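Local coordinates for protein S-adenosylmethionine:tRNA ribosyltransferase-isomerase (Thermus thermophilus, PDB 1WDI) that probably transfers and isomerises the ribose of S-adenosylmethionine onto the 7-aminomethyl group of preQ1 in tRNA, giving epoxyqueuosine in queuosine biosynthesis, at residues A27-V32 with A296-F301; V40-V45 with Y325-A330; L58-S63 with E192-L197; T307-V312 with R320-Y325. All coordinates share one frame; numbering follows the deposited sequence.

Interaction 1: residues A27-V32 with A296-F301; sequences ARLMVV and ALFTNF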
# COMPACT_ATOMS: atom_id res chain seq x y z
N ALA A 27 -8.40 -16.98 -3.78
CA ALA A 27 -7.52 -17.07 -2.62
C ALA A 27 -8.44 -17.27 -1.42
O ALA A 27 -9.58 -16.80 -1.42
CB ALA A 27 -6.72 -15.79 -2.46
N ARG A 28 -7.98 -17.96 -0.39
CA ARG A 28 -8.82 -18.18 0.78
C ARG A 28 -9.02 -16.89 1.57
O ARG A 28 -8.22 -15.96 1.49
CB ARG A 28 -8.21 -19.26 1.67
CG ARG A 28 -8.09 -20.62 0.98
CD ARG A 28 -7.51 -21.67 1.90
NE ARG A 28 -8.37 -21.91 3.05
CZ ARG A 28 -8.08 -22.76 4.03
NH1 ARG A 28 -6.96 -23.46 4.00
NH2 ARG A 28 -8.92 -22.89 5.05
N LEU A 29 -10.12 -16.83 2.32
CA LEU A 29 -10.44 -15.67 3.13
C LEU A 29 -10.89 -16.12 4.51
O LEU A 29 -11.89 -16.83 4.65
CB LEU A 29 -11.56 -14.84 2.48
CG LEU A 29 -12.13 -13.69 3.32
CD1 LEU A 29 -11.05 -12.61 3.51
CD2 LEU A 29 -13.35 -13.10 2.63
N MET A 30 -10.14 -15.73 5.54
CA MET A 30 -10.52 -16.08 6.89
C MET A 30 -11.27 -14.89 7.46
O MET A 30 -10.72 -13.78 7.53
CB MET A 30 -9.30 -16.38 7.78
CG MET A 30 -9.68 -16.70 9.22
SD MET A 30 -8.29 -16.83 10.40
CE MET A 30 -7.73 -18.46 10.03
N VAL A 31 -12.52 -15.10 7.85
CA VAL A 31 -13.31 -14.02 8.43
C VAL A 31 -13.27 -14.21 9.95
O VAL A 31 -13.62 -15.28 10.45
CB VAL A 31 -14.78 -14.07 7.96
CG1 VAL A 31 -15.57 -12.92 8.59
CG2 VAL A 31 -14.85 -14.00 6.43
N VAL A 32 -12.83 -13.18 10.67
CA VAL A 32 -12.78 -13.27 12.13
C VAL A 32 -13.42 -12.02 12.74
O VAL A 32 -13.33 -10.93 12.17
CB VAL A 32 -11.31 -13.43 12.63
CG1 VAL A 32 -10.48 -12.25 12.18
CG2 VAL A 32 -11.29 -13.55 14.16
N ALA A 296 -13.76 -2.03 9.74
CA ALA A 296 -13.48 -3.41 9.37
C ALA A 296 -12.22 -3.40 8.53
O ALA A 296 -11.93 -2.40 7.87
CB ALA A 296 -14.65 -4.01 8.58
N LEU A 297 -11.49 -4.50 8.53
CA LEU A 297 -10.24 -4.56 7.78
C LEU A 297 -10.04 -5.83 6.96
O LEU A 297 -10.16 -6.94 7.49
CB LEU A 297 -9.05 -4.42 8.75
CG LEU A 297 -7.64 -4.57 8.16
CD1 LEU A 297 -7.39 -3.47 7.14
CD2 LEU A 297 -6.60 -4.49 9.29
N PHE A 298 -9.73 -5.64 5.68
CA PHE A 298 -9.45 -6.72 4.75
C PHE A 298 -7.94 -6.58 4.58
O PHE A 298 -7.47 -5.54 4.12
CB PHE A 298 -10.15 -6.48 3.41
CG PHE A 298 -9.89 -7.54 2.38
CD1 PHE A 298 -10.76 -8.61 2.22
CD2 PHE A 298 -8.75 -7.47 1.57
CE1 PHE A 298 -10.51 -9.61 1.26
CE2 PHE A 298 -8.49 -8.46 0.62
CZ PHE A 298 -9.38 -9.53 0.46
N THR A 299 -7.18 -7.61 4.95
CA THR A 299 -5.73 -7.51 4.86
C THR A 299 -5.08 -8.88 4.70
O THR A 299 -5.71 -9.91 4.96
CB THR A 299 -5.19 -6.81 6.14
OG1 THR A 299 -3.78 -6.58 6.04
CG2 THR A 299 -5.47 -7.67 7.36
N ASN A 300 -3.83 -8.90 4.28
CA ASN A 300 -3.13 -10.18 4.12
C ASN A 300 -2.74 -10.76 5.47
O ASN A 300 -3.00 -10.17 6.52
CB ASN A 300 -1.85 -10.01 3.29
CG ASN A 300 -2.12 -9.59 1.86
OD1 ASN A 300 -3.16 -9.89 1.29
ND2 ASN A 300 -1.15 -8.90 1.26
N PHE A 301 -2.11 -11.94 5.42
CA PHE A 301 -1.60 -12.60 6.61
C PHE A 301 -0.15 -12.13 6.67
O PHE A 301 0.65 -12.39 5.76
CB PHE A 301 -1.67 -14.12 6.47
CG PHE A 301 -3.05 -14.69 6.71
CD1 PHE A 301 -3.92 -14.95 5.65
CD2 PHE A 301 -3.48 -14.97 8.01
CE1 PHE A 301 -5.20 -15.47 5.88
CE2 PHE A 301 -4.75 -15.48 8.25
CZ PHE A 301 -5.61 -15.73 7.18
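Leu29 and Met30 leave strand 28-32 on its two sides, and each finds a phenylalanine of residues 296-301: Leu29 meets Phe298, Met30 meets Phe301. The first pair converges at an oblique angle, the CD1 branch of Leu29 reaching the CE1 corner of the Phe298 ring at 3.8 Å. Both residues have CG anti to the backbone N (chi1 172° for Leu29, 179° for Phe298), which swings their ends inward although neither CB is aimed straight at the other strand. In the second pair the ring of Phe301 is approached at its edge. CB of Met30 stands 3.8 Å from Phe301 CZ, close to the ring plane. Further out the sulfur keeps to the same rim, with Met30 SD 5.5 Å from the centroid of the Phe301 ring and 88° off its normal, an edge-on Met-aromatic contact. The two strands are not neighbours: in the mixed sheet, strand 341-344 lies between them, parallel to 28-32 and antiparallel to 296-300, and the side chains bridge across it on both faces. In this middle strand Leu343 touches Leu29 and Ala341 touches Phe298, while Met342 touches Phe301. Phe189 meets Phe298 edge-to-face on one side of the sheet; on the other, Ala328 of helix 318-330 rests against both Met30 and Phe301. No hydrogen bond joins the two segments. The backbone of Met30 is instead hydrogen-bonded to Ala341 and Leu343, and the rings of Tyr333 and Phe335 also meet that of Phe301.

Interaction 2: residues V40-V45 with Y325-A330; sequences VAHKRV and YRLAVA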
# COMPACT_ATOMS: atom_id res chain seq x y z
N VAL A 40 -14.62 -17.91 13.44
CA VAL A 40 -14.14 -17.58 12.11
C VAL A 40 -14.94 -18.33 11.06
O VAL A 40 -15.61 -19.32 11.35
CB VAL A 40 -12.65 -17.95 11.95
CG1 VAL A 40 -11.81 -17.30 13.05
CG2 VAL A 40 -12.48 -19.46 12.00
N ALA A 41 -14.87 -17.83 9.83
CA ALA A 41 -15.52 -18.49 8.71
C ALA A 41 -14.38 -18.72 7.74
O ALA A 41 -13.57 -17.82 7.51
CB ALA A 41 -16.58 -17.58 8.09
N HIS A 42 -14.29 -19.93 7.21
CA HIS A 42 -13.24 -20.25 6.25
C HIS A 42 -13.86 -20.14 4.87
O HIS A 42 -14.58 -21.03 4.42
CB HIS A 42 -12.70 -21.66 6.52
CG HIS A 42 -12.02 -21.78 7.85
ND1 HIS A 42 -10.85 -21.10 8.15
CD2 HIS A 42 -12.37 -22.44 8.98
CE1 HIS A 42 -10.52 -21.34 9.40
NE2 HIS A 42 -11.42 -22.15 9.93
N LYS A 43 -13.57 -19.02 4.21
CA LYS A 43 -14.12 -18.72 2.90
C LYS A 43 -13.05 -18.46 1.85
O LYS A 43 -11.90 -18.89 1.97
CB LYS A 43 -15.01 -17.47 2.99
CG LYS A 43 -16.23 -17.62 3.91
CD LYS A 43 -17.36 -18.34 3.20
CE LYS A 43 -18.48 -18.71 4.16
NZ LYS A 43 -19.64 -19.32 3.44
N ARG A 44 -13.47 -17.76 0.80
CA ARG A 44 -12.59 -17.35 -0.28
C ARG A 44 -12.86 -15.87 -0.47
O ARG A 44 -13.91 -15.38 -0.05
CB ARG A 44 -12.90 -18.16 -1.55
CG ARG A 44 -12.28 -19.55 -1.47
CD ARG A 44 -12.60 -20.50 -2.61
NE ARG A 44 -11.79 -21.71 -2.42
CZ ARG A 44 -11.93 -22.84 -3.11
NH1 ARG A 44 -12.85 -22.94 -4.06
NH2 ARG A 44 -11.14 -23.86 -2.84
N VAL A 45 -11.92 -15.15 -1.06
CA VAL A 45 -12.10 -13.72 -1.27
C VAL A 45 -13.38 -13.44 -2.06
O VAL A 45 -14.06 -12.45 -1.81
CB VAL A 45 -10.89 -13.11 -2.02
CG1 VAL A 45 -11.17 -11.66 -2.39
CG2 VAL A 45 -9.64 -13.21 -1.15
N TYR A 325 -4.07 -16.43 13.83
CA TYR A 325 -2.91 -16.72 13.00
C TYR A 325 -2.46 -18.17 13.17
O TYR A 325 -2.06 -18.82 12.21
CB TYR A 325 -1.76 -15.77 13.32
CG TYR A 325 -1.71 -14.55 12.42
CD1 TYR A 325 -2.71 -13.58 12.47
CD2 TYR A 325 -0.68 -14.39 11.50
CE1 TYR A 325 -2.67 -12.47 11.63
CE2 TYR A 325 -0.64 -13.29 10.65
CZ TYR A 325 -1.63 -12.33 10.72
OH TYR A 325 -1.58 -11.24 9.87
N ARG A 326 -2.53 -18.68 14.39
CA ARG A 326 -2.15 -20.06 14.64
C ARG A 326 -3.15 -20.96 13.91
O ARG A 326 -2.77 -21.96 13.32
CB ARG A 326 -2.17 -20.35 16.15
CG ARG A 326 -0.85 -20.90 16.67
CD ARG A 326 -0.42 -20.17 17.94
NE ARG A 326 -1.44 -20.25 18.99
CZ ARG A 326 -1.62 -19.31 19.91
NH1 ARG A 326 -0.85 -18.22 19.90
NH2 ARG A 326 -2.57 -19.44 20.82
N LEU A 327 -4.42 -20.57 13.94
CA LEU A 327 -5.46 -21.34 13.26
C LEU A 327 -5.18 -21.32 11.75
O LEU A 327 -5.29 -22.34 11.08
CB LEU A 327 -6.85 -20.74 13.52
CG LEU A 327 -8.02 -21.46 12.83
CD1 LEU A 327 -8.14 -22.87 13.39
CD2 LEU A 327 -9.33 -20.69 13.03
N ALA A 328 -4.84 -20.15 11.23
CA ALA A 328 -4.54 -19.99 9.80
C ALA A 328 -3.41 -20.94 9.41
O ALA A 328 -3.47 -21.61 8.38
CB ALA A 328 -4.15 -18.56 9.50
N VAL A 329 -2.37 -20.98 10.24
CA VAL A 329 -1.25 -21.87 9.98
C VAL A 329 -1.74 -23.32 9.96
O VAL A 329 -1.51 -24.05 9.00
CB VAL A 329 -0.15 -21.73 11.06
CG1 VAL A 329 0.91 -22.82 10.87
CG2 VAL A 329 0.50 -20.35 10.97
N ALA A 330 -2.42 -23.72 11.03
CA ALA A 330 -2.93 -25.09 11.15
C ALA A 330 -3.90 -25.47 10.02
O ALA A 330 -3.96 -26.64 9.63
CB ALA A 330 -3.62 -25.26 12.50
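This is a small apolar contact at the protein surface, where helix 318-330 lies over the last strand at one end of the mixed sheet, strand 40-44, and rests on it through one leucine. Leu327 supplies the helix side; Val40 and His42, two residues apart and so on the same face of the strand, supply the other. A single methyl does the touching: Leu327 CD2 lies 3.5 Å from Val40 CG2, the two branched side chains meeting tip to tip. That valine methyl sits between the backbone N and the carbonyl carbon, the crowded rotameric site, and from there it is presented to the leucine. The CD2 of Leu327 also reaches the imidazole, 3.9 Å from His42 CE1 and 4.0 Å from His42 NE2, coming in at the ring edge and near its plane. Strand 40-44 is hydrogen-bonded antiparallel to strand 28-32, its predecessor in the chain, so the two form a beta hairpin. The helix spans both of its strands, for Leu327 and Ala328 also touch Met30 of the inner one. Its own backbone is regular, with Val329 N donating to Tyr325 O at 2.9 Å. CB of His42 already points to the helix, and with CG beside the backbone N (chi1 -65°) the ring is set so that its edge meets the leucine. Its ND1 is hydrogen-bonded to the hydroxyl of Tyr333, a bond that should restrict rotation of the ring and keep the CE1-NE2 edge toward the leucine. Arg28, which makes a cation-pi contact with Tyr333, is touched by the side chain of His42.

Interaction 3: residues L58-S63 with E192-L197; sequences LVFNES and ELLERL
Aliphatic contact comes first: Leu58 of strand 57-73 and Leu197 of helix 191-199 meet methyl to methyl, CD2 of Leu58 lying 3.6 Å from CD1 of Leu197, and the two side chains cross at about a right angle. The second contact sets an aromatic ring against an alkyl branch. Phe60 CZ, the far corner of the ring, is 3.7 Å from Leu194 CD2, and the two side chains run past each other in opposite directions, the methyl approaching the ring obliquely. Leu194 and Leu197 are one helical turn apart, and both carry CG beside the backbone N (chi1 -71° and -70°); in Leu194 this brings the end of the chain nearer to the strand than its CB direction alone would suggest. Leu58 and Phe60, separated by Val59, share one face of the sheet. Helix 191-199 therefore packs on strand 57-73 as part of an alpha/beta arrangement, on the sheet face opposite to that covered by helix 318-330. Ring-to-ring contacts extend the contact: Phe60 stacks on Phe206 and meets Phe189 edge-to-face, and Phe189 in turn touches Leu194 and Leu197. No hydrogen bond crosses between the two segments: the strand bonds to its neighbours in the sheet, the helix to itself. Residues 58-60 are bonded through the backbone to parallel strands 203-211 and 253-256, while in the helix Arg196 N donates to Glu192 O at 2.9 Å and Leu197 N to Leu193 O at 3.0 Å. Arg196 NH1 is hydrogen-bonded to the carbonyl oxygen of Arg46, and Glu195 forms a salt bridge with Arg198.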
# COMPACT_ATOMS: atom_id res chain seq x y z
N LEU A 58 -16.17 0.66 0.98
CA LEU A 58 -14.92 -0.07 0.80
C LEU A 58 -13.88 0.91 0.26
O LEU A 58 -14.04 1.47 -0.83
CB LEU A 58 -15.16 -1.22 -0.18
CG LEU A 58 -14.32 -2.50 -0.14
CD1 LEU A 58 -14.25 -3.05 1.28
CD2 LEU A 58 -14.96 -3.53 -1.07
N VAL A 59 -12.82 1.13 1.03
CA VAL A 59 -11.76 2.06 0.64
C VAL A 59 -10.47 1.32 0.28
O VAL A 59 -9.94 0.55 1.09
CB VAL A 59 -11.48 3.08 1.78
CG1 VAL A 59 -10.47 4.12 1.33
CG2 VAL A 59 -12.77 3.76 2.20
N PHE A 60 -9.98 1.57 -0.93
CA PHE A 60 -8.76 0.96 -1.45
C PHE A 60 -7.70 2.02 -1.64
O PHE A 60 -7.96 3.22 -1.54
CB PHE A 60 -8.96 0.35 -2.85
CG PHE A 60 -10.08 -0.64 -2.95
CD1 PHE A 60 -11.41 -0.22 -2.98
CD2 PHE A 60 -9.81 -2.00 -3.09
CE1 PHE A 60 -12.45 -1.14 -3.14
CE2 PHE A 60 -10.84 -2.93 -3.25
CZ PHE A 60 -12.16 -2.49 -3.28
N ASN A 61 -6.49 1.57 -1.96
CA ASN A 61 -5.42 2.50 -2.25
C ASN A 61 -4.94 2.19 -3.66
O ASN A 61 -4.81 1.02 -4.05
CB ASN A 61 -4.27 2.33 -1.24
CG ASN A 61 -3.18 1.40 -1.74
OD1 ASN A 61 -2.41 1.75 -2.63
ND2 ASN A 61 -3.12 0.20 -1.16
N GLU A 62 -4.72 3.22 -4.45
CA GLU A 62 -4.21 3.04 -5.80
C GLU A 62 -2.94 3.87 -5.85
O GLU A 62 -2.97 5.08 -5.66
CB GLU A 62 -5.20 3.51 -6.86
CG GLU A 62 -5.80 4.89 -6.63
CD GLU A 62 -6.64 5.36 -7.81
OE1 GLU A 62 -7.39 4.55 -8.38
OE2 GLU A 62 -6.55 6.56 -8.16
N SER A 63 -1.81 3.20 -6.08
CA SER A 63 -0.53 3.87 -6.13
C SER A 63 -0.41 4.83 -7.31
O SER A 63 -0.81 4.51 -8.43
CB SER A 63 0.61 2.84 -6.20
OG SER A 63 0.69 2.10 -5.00
N GLU A 192 -14.59 -8.77 -11.69
CA GLU A 192 -15.85 -9.45 -11.38
C GLU A 192 -16.28 -9.19 -9.94
O GLU A 192 -17.42 -8.83 -9.67
CB GLU A 192 -15.71 -10.96 -11.57
CG GLU A 192 -15.51 -11.44 -13.01
CD GLU A 192 -14.15 -11.07 -13.58
OE1 GLU A 192 -13.15 -11.11 -12.83
OE2 GLU A 192 -14.08 -10.76 -14.79
N LEU A 193 -15.35 -9.38 -9.00
CA LEU A 193 -15.66 -9.16 -7.59
C LEU A 193 -16.07 -7.72 -7.37
O LEU A 193 -17.04 -7.43 -6.67
CB LEU A 193 -14.44 -9.49 -6.72
CG LEU A 193 -14.57 -9.17 -5.23
CD1 LEU A 193 -15.86 -9.77 -4.67
CD2 LEU A 193 -13.34 -9.71 -4.49
N LEU A 194 -15.33 -6.80 -7.97
CA LEU A 194 -15.65 -5.39 -7.83
C LEU A 194 -17.06 -5.11 -8.35
O LEU A 194 -17.85 -4.44 -7.68
CB LEU A 194 -14.62 -4.53 -8.58
CG LEU A 194 -13.22 -4.47 -7.93
CD1 LEU A 194 -12.26 -3.66 -8.80
CD2 LEU A 194 -13.34 -3.84 -6.54
N GLU A 195 -17.40 -5.66 -9.51
CA GLU A 195 -18.74 -5.44 -10.07
C GLU A 195 -19.82 -6.01 -9.16
O GLU A 195 -20.85 -5.37 -8.93
CB GLU A 195 -18.84 -6.06 -11.46
CG GLU A 195 -20.12 -5.68 -12.22
CD GLU A 195 -20.34 -4.17 -12.28
OE1 GLU A 195 -19.36 -3.42 -12.49
OE2 GLU A 195 -21.50 -3.74 -12.12
N ARG A 196 -19.61 -7.22 -8.65
CA ARG A 196 -20.59 -7.83 -7.76
C ARG A 196 -20.82 -6.91 -6.56
O ARG A 196 -21.94 -6.75 -6.09
CB ARG A 196 -20.12 -9.21 -7.30
CG ARG A 196 -20.09 -10.27 -8.42
CD ARG A 196 -19.41 -11.55 -7.96
NE ARG A 196 -20.07 -12.13 -6.80
CZ ARG A 196 -19.45 -12.77 -5.82
NH1 ARG A 196 -18.13 -12.92 -5.85
NH2 ARG A 196 -20.15 -13.26 -4.80
N LEU A 197 -19.74 -6.31 -6.06
CA LEU A 197 -19.85 -5.40 -4.92
C LEU A 197 -20.68 -4.17 -5.29
O LEU A 197 -21.51 -3.71 -4.51
CB LEU A 197 -18.45 -5.00 -4.43
CG LEU A 197 -17.66 -6.13 -3.75
CD1 LEU A 197 -16.19 -5.74 -3.58
CD2 LEU A 197 -18.29 -6.43 -2.40

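Interaction 4: residues T307-V312 with R320-Y325; sequences TLLMLV and RTLEAY
Leu309 reaches from helix 307-316 to Thr321, Leu322 and Tyr325 of the following helix. Its CB does not point straight across; CG, anti to the backbone N at chi1 177°, carries the branch to the other helix, and the two methyls then part. CD1 takes the larger share. It lies over one face of the Tyr325 ring, 3.5 Å from the centroid and 21° off the normal, in a CH-pi contact shifted toward the hydroxyl end, where Tyr325 CZ comes within 3.3 Å of Leu309 CD1. On its way the leucine slides past the tyrosine in the opposite direction. Leu309 CD1 also touches Thr321 CG2 at 3.8 Å. Leu309 CD2 makes the looser approach, 4.4 Å from Leu322 CD2. The helices follow each other directly, with Gly317 at the turn, and form a helical pair; the axes of segments 307-312 and 320-325 approach to 10.5 Å, with 117° between their N-to-C directions. Nearer the turn the backbones draw together, and Val312 CG1 packs against Thr321 CG2 at 4.0 Å. The threonine hydroxyl is hydrogen-bonded to the carbonyl oxygen of Gly317, four residues earlier, which leaves its methyl directed at Leu309 and Val312. Tyr325 OH is held by the backbone N of His302. The pair packs on strand 341-344, where Ile344 is touched by Val312 and Met342 by Tyr325.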
# COMPACT_ATOMS: atom_id res chain seq x y z
N THR A 307 5.63 -5.30 11.89
CA THR A 307 4.88 -4.14 12.36
C THR A 307 3.45 -4.21 11.81
O THR A 307 2.52 -3.67 12.40
CB THR A 307 5.54 -2.81 11.93
OG1 THR A 307 5.69 -2.78 10.51
CG2 THR A 307 6.92 -2.66 12.58
N LEU A 308 3.29 -4.88 10.67
CA LEU A 308 1.97 -5.03 10.05
C LEU A 308 1.10 -5.92 10.93
O LEU A 308 -0.09 -5.66 11.10
CB LEU A 308 2.11 -5.62 8.65
CG LEU A 308 2.75 -4.66 7.63
CD1 LEU A 308 3.18 -5.43 6.39
CD2 LEU A 308 1.75 -3.57 7.27
N LEU A 309 1.69 -6.97 11.49
CA LEU A 309 0.96 -7.87 12.38
C LEU A 309 0.56 -7.09 13.63
O LEU A 309 -0.50 -7.33 14.21
CB LEU A 309 1.83 -9.06 12.82
CG LEU A 309 1.12 -9.99 13.82
CD1 LEU A 309 -0.01 -10.72 13.11
CD2 LEU A 309 2.11 -11.00 14.40
N MET A 310 1.43 -6.18 14.04
CA MET A 310 1.19 -5.35 15.21
C MET A 310 -0.00 -4.43 15.00
O MET A 310 -0.76 -4.15 15.92
CB MET A 310 2.43 -4.53 15.55
CG MET A 310 3.47 -5.28 16.36
SD MET A 310 5.00 -4.34 16.62
CE MET A 310 6.21 -5.52 16.09
N LEU A 311 -0.15 -3.94 13.77
CA LEU A 311 -1.28 -3.07 13.46
C LEU A 311 -2.56 -3.89 13.52
O LEU A 311 -3.57 -3.45 14.07
CB LEU A 311 -1.10 -2.44 12.07
CG LEU A 311 -2.19 -1.48 11.58
CD1 LEU A 311 -1.64 -0.66 10.40
CD2 LEU A 311 -3.44 -2.25 11.16
N VAL A 312 -2.54 -5.10 12.95
CA VAL A 312 -3.73 -5.94 13.00
C VAL A 312 -4.05 -6.24 14.46
O VAL A 312 -5.21 -6.22 14.86
CB VAL A 312 -3.53 -7.27 12.22
CG1 VAL A 312 -4.69 -8.23 12.50
CG2 VAL A 312 -3.45 -6.99 10.73
N ARG A 320 -6.30 -12.49 20.47
CA ARG A 320 -7.19 -13.04 19.45
C ARG A 320 -6.51 -13.09 18.08
O ARG A 320 -6.77 -14.00 17.29
CB ARG A 320 -8.50 -12.22 19.35
CG ARG A 320 -9.45 -12.76 18.28
CD ARG A 320 -10.90 -12.35 18.52
NE ARG A 320 -11.44 -12.95 19.73
CZ ARG A 320 -12.68 -12.79 20.16
NH1 ARG A 320 -13.53 -12.04 19.46
NH2 ARG A 320 -13.08 -13.36 21.30
N THR A 321 -5.63 -12.13 17.81
CA THR A 321 -4.91 -12.10 16.55
C THR A 321 -3.96 -13.29 16.45
O THR A 321 -3.92 -13.99 15.44
CB THR A 321 -4.11 -10.79 16.38
OG1 THR A 321 -5.03 -9.69 16.26
CG2 THR A 321 -3.24 -10.85 15.13
N LEU A 322 -3.19 -13.54 17.51
CA LEU A 322 -2.25 -14.66 17.51
C LEU A 322 -3.02 -15.99 17.39
O LEU A 322 -2.57 -16.92 16.72
CB LEU A 322 -1.40 -14.66 18.78
CG LEU A 322 -0.55 -13.39 18.97
CD1 LEU A 322 0.28 -13.51 20.25
CD2 LEU A 322 0.36 -13.20 17.77
N GLU A 323 -4.17 -16.08 18.05
CA GLU A 323 -4.99 -17.28 17.98
C GLU A 323 -5.43 -17.54 16.53
O GLU A 323 -5.29 -18.65 16.02
CB GLU A 323 -6.22 -17.13 18.88
CG GLU A 323 -5.93 -17.27 20.37
CD GLU A 323 -7.05 -16.73 21.23
OE1 GLU A 323 -8.16 -16.48 20.70
OE2 GLU A 323 -6.84 -16.55 22.45
N ALA A 324 -5.95 -16.50 15.88
CA ALA A 324 -6.40 -16.61 14.50
C ALA A 324 -5.26 -16.98 13.57
O ALA A 324 -5.44 -17.74 12.62
CB ALA A 324 -7.04 -15.29 14.05
N TYR A 325 -4.07 -16.43 13.83
CA TYR A 325 -2.91 -16.72 13.00
C TYR A 325 -2.46 -18.17 13.17
O TYR A 325 -2.06 -18.82 12.21
CB TYR A 325 -1.76 -15.77 13.32
CG TYR A 325 -1.71 -14.55 12.42
CD1 TYR A 325 -2.71 -13.58 12.47
CD2 TYR A 325 -0.68 -14.39 11.50
CE1 TYR A 325 -2.67 -12.47 11.63
CE2 TYR A 325 -0.64 -13.29 10.65
CZ TYR A 325 -1.63 -12.33 10.72
OH TYR A 325 -1.58 -11.24 9.87

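From the N terminus, strand 28-32 opens interaction 1 and strand 40-44 opens interaction 2. Strand 57-73 then opens interaction 3, the first to close, at helix 191-199, so its loop lies within both of the others. Interaction 1 closes at strand 296-300; interaction 4 follows entirely between helices 307-316 and 318-330; interaction 2 closes last, crossing interaction 1 and enclosing interaction 4, with which it shares Tyr325. Interactions 1 and 2 join through the backbone pair Leu29 N and Lys43 O, 2.7 Å apart, and interactions 2 and 3 touch where Val45 meets Leu193. Helices thus tie onto both faces of the mixed sheet.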